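Local coordinates for tyrosinase (Aspergillus oryzae, PDB 6JU8), which probably oxidises L-tyrosine and L-dopa to L-dopaquinone with molecular oxygen at a pair of copper ions, as a tyrosinase of melanin biosynthesis, at residues A[284-289]-A[329-334]. The protein carries 1 engineered substitution. Residues are numbered along the deposited sequence; the frame is centred on the assembly and turned at random.
With CU (copper (II) ion), chain D.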
loop_
_atom_site.group_PDB
_atom_site.type_symbol
_atom_site.label_atom_id
_atom_site.label_comp_id
_atom_site.label_asym_id
_atom_site.label_seq_id
_atom_site.Cartn_x
_atom_site.Cartn_y
_atom_site.Cartn_z
ATOM N N GLN A 284 -14.652 3.289 20.000
ATOM C CA GLN A 284 -14.398 4.204 21.122
ATOM C C GLN A 284 -15.371 3.940 22.267
ATOM O O GLN A 284 -14.990 3.936 23.454
ATOM C CB GLN A 284 -14.502 5.654 20.661
ATOM C CG GLN A 284 -14.240 6.657 21.782
ATOM C CD GLN A 284 -14.224 8.077 21.245
ATOM O OE1 GLN A 284 -15.239 8.747 21.322
ATOM N NE2 GLN A 284 -13.103 8.514 20.683
ATOM N N ASP A 285 -16.653 3.775 21.926
ATOM C CA ASP A 285 -17.614 3.552 23.017
ATOM C C ASP A 285 -17.375 2.231 23.724
ATOM O O ASP A 285 -17.549 2.118 24.945
ATOM C CB ASP A 285 -19.045 3.648 22.475
ATOM C CG ASP A 285 -20.030 3.602 23.642
ATOM O OD1 ASP A 285 -19.870 4.365 24.611
ATOM O OD2 ASP A 285 -20.973 2.814 23.561
ATOM N N MET A 286 -17.014 1.197 22.951
ATOM C CA MET A 286 -16.753 -0.099 23.611
ATOM C C MET A 286 -15.612 0.033 24.598
ATOM O O MET A 286 -15.620 -0.552 25.695
ATOM C CB MET A 286 -16.440 -1.177 22.561
ATOM C CG MET A 286 -16.547 -2.575 23.123
ATOM S SD MET A 286 -18.247 -3.092 23.399
ATOM C CE MET A 286 -18.636 -3.702 21.744
ATOM N N THR A 287 -14.596 0.809 24.234
ATOM C CA THR A 287 -13.437 1.049 25.099
ATOM C C THR A 287 -13.850 1.852 26.313
ATOM O O THR A 287 -13.459 1.577 27.473
ATOM C CB THR A 287 -12.333 1.753 24.278
ATOM O OG1 THR A 287 -11.952 0.888 23.200
ATOM C CG2 THR A 287 -11.099 1.965 25.139
ATOM N N PHE A 288 -14.663 2.890 26.127
ATOM C CA PHE A 288 -15.239 3.640 27.244
ATOM C C PHE A 288 -15.980 2.739 28.211
ATOM O O PHE A 288 -15.791 2.829 29.429
ATOM C CB PHE A 288 -16.172 4.719 26.695
ATOM C CG PHE A 288 -16.786 5.587 27.775
ATOM C CD1 PHE A 288 -16.059 6.540 28.458
ATOM C CD2 PHE A 288 -18.112 5.398 28.113
ATOM C CE1 PHE A 288 -16.636 7.315 29.462
ATOM C CE2 PHE A 288 -18.696 6.191 29.075
ATOM C CZ PHE A 288 -17.981 7.164 29.766
ATOM N N ARG A 289 -16.821 1.848 27.685
ATOM C CA ARG A 289 -17.571 0.938 28.554
ATOM C C ARG A 289 -16.616 0.026 29.328
ATOM O O ARG A 289 -16.850 -0.282 30.494
ATOM C CB ARG A 289 -18.508 0.106 27.667
ATOM C CG ARG A 289 -19.678 0.922 27.114
ATOM C CD ARG A 289 -20.537 0.051 26.198
ATOM N NE ARG A 289 -21.584 0.857 25.575
ATOM C CZ ARG A 289 -22.798 0.447 25.274
ATOM N NH1 ARG A 289 -23.178 -0.802 25.507
ATOM N NH2 ARG A 289 -23.649 1.292 24.713
ATOM N N GLU A 329 -9.655 -8.552 26.306
ATOM C CA GLU A 329 -9.066 -9.447 25.314
ATOM C C GLU A 329 -9.941 -9.494 24.059
ATOM O O GLU A 329 -9.405 -9.479 22.947
ATOM C CB GLU A 329 -8.908 -10.849 25.896
ATOM C CG GLU A 329 -8.152 -11.791 24.976
ATOM C CD GLU A 329 -7.840 -13.136 25.599
ATOM O OE1 GLU A 329 -8.361 -13.501 26.675
ATOM O OE2 GLU A 329 -7.066 -13.866 24.948
ATOM N N ALA A 330 -11.255 -9.535 24.230
ATOM C CA ALA A 330 -12.192 -9.555 23.100
ATOM C C ALA A 330 -12.057 -8.286 22.274
ATOM O O ALA A 330 -12.079 -8.314 21.036
ATOM C CB ALA A 330 -13.614 -9.745 23.640
ATOM N N ILE A 331 -11.991 -7.117 22.926
ATOM C CA ILE A 331 -11.803 -5.881 22.165
ATOM C C ILE A 331 -10.502 -5.974 21.371
ATOM O O ILE A 331 -10.421 -5.689 20.175
ATOM C CB ILE A 331 -11.795 -4.627 23.056
ATOM C CG1 ILE A 331 -13.169 -4.405 23.712
ATOM C CG2 ILE A 331 -11.367 -3.403 22.265
ATOM C CD1 ILE A 331 -13.210 -3.258 24.706
ATOM N N HIS A 332 -9.429 -6.357 22.062
ATOM C CA HIS A 332 -8.109 -6.518 21.460
ATOM C C HIS A 332 -8.134 -7.454 20.261
ATOM O O HIS A 332 -7.426 -7.193 19.279
ATOM C CB HIS A 332 -7.159 -7.032 22.544
ATOM C CG HIS A 332 -6.142 -8.047 22.133
ATOM N ND1 HIS A 332 -6.413 -9.401 22.028
ATOM C CD2 HIS A 332 -4.822 -7.913 21.860
ATOM C CE1 HIS A 332 -5.301 -10.040 21.693
ATOM N NE2 HIS A 332 -4.299 -9.157 21.575
ATOM N N ASN A 333 -8.910 -8.533 20.305
ATOM C CA ASN A 333 -8.995 -9.505 19.203
ATOM C C ASN A 333 -9.621 -8.852 17.989
ATOM O O ASN A 333 -9.161 -9.062 16.857
ATOM C CB ASN A 333 -9.875 -10.676 19.651
ATOM C CG ASN A 333 -9.246 -11.616 20.662
ATOM O OD1 ASN A 333 -8.085 -11.487 21.005
ATOM N ND2 ASN A 333 -10.075 -12.533 21.162
ATOM N N ASN A 334 -10.683 -8.090 18.199
ATOM C CA ASN A 334 -11.318 -7.376 17.092
ATOM C C ASN A 334 -10.331 -6.391 16.482
ATOM O O ASN A 334 -10.224 -6.287 15.249
ATOM C CB ASN A 334 -12.579 -6.677 17.596
ATOM C CG ASN A 334 -13.739 -7.637 17.686
ATOM O OD1 ASN A 334 -14.373 -7.953 16.675
ATOM N ND2 ASN A 334 -14.056 -8.082 18.893
HETATM CU CU CU D . -2.429 -9.027 20.462
HETATM O O HOH W 1 -1.577 -11.077 20.944
#
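I331 reaches from segment 329-334 to segment 284-289, its CD1 methyl lying 3.8 Å from CG of M286. The two side chains pass at a slant. CG of M286 is anti to its backbone N (chi1 -164°) before the chain bends, and this carbon does the touching, 3.9 Å from CG1 of I331 as well. CG1 of I331 is anti to its carbonyl carbon (chi1 -66°) and the chain runs on extended, which carries CD1 to the opposing backbone, 3.8 Å from O of M286. CG2 comes only loosely near OG1 of T287, at 4.4 Å; that hydroxyl is hydrogen-bonded to the carbonyl of L283 one turn earlier, and no hydrogen bond links the two segments. The join is thus apolar, small and buried.

One residue on, H332 binds copper through NE2 at 2.2 Å, together with H336, H376 and a water. The ring is held at its other nitrogen too: ND1 donates to O of E329 (3.1 Å), almost within the ring plane and on a carbonyl lone pair. The same oxygen accepts the helical N-H of N333 and, as second shell, helps orient the copper ligand.

Within the central tyrosinase domain, helix 283-292 packs against helix 328-340 through I331, while H332 carries its ring to the copper from another face of that helix. Helix 371-389 touches both, through L382 against T287 and I379 against H332, and W270 from a loop borders M286 and N334.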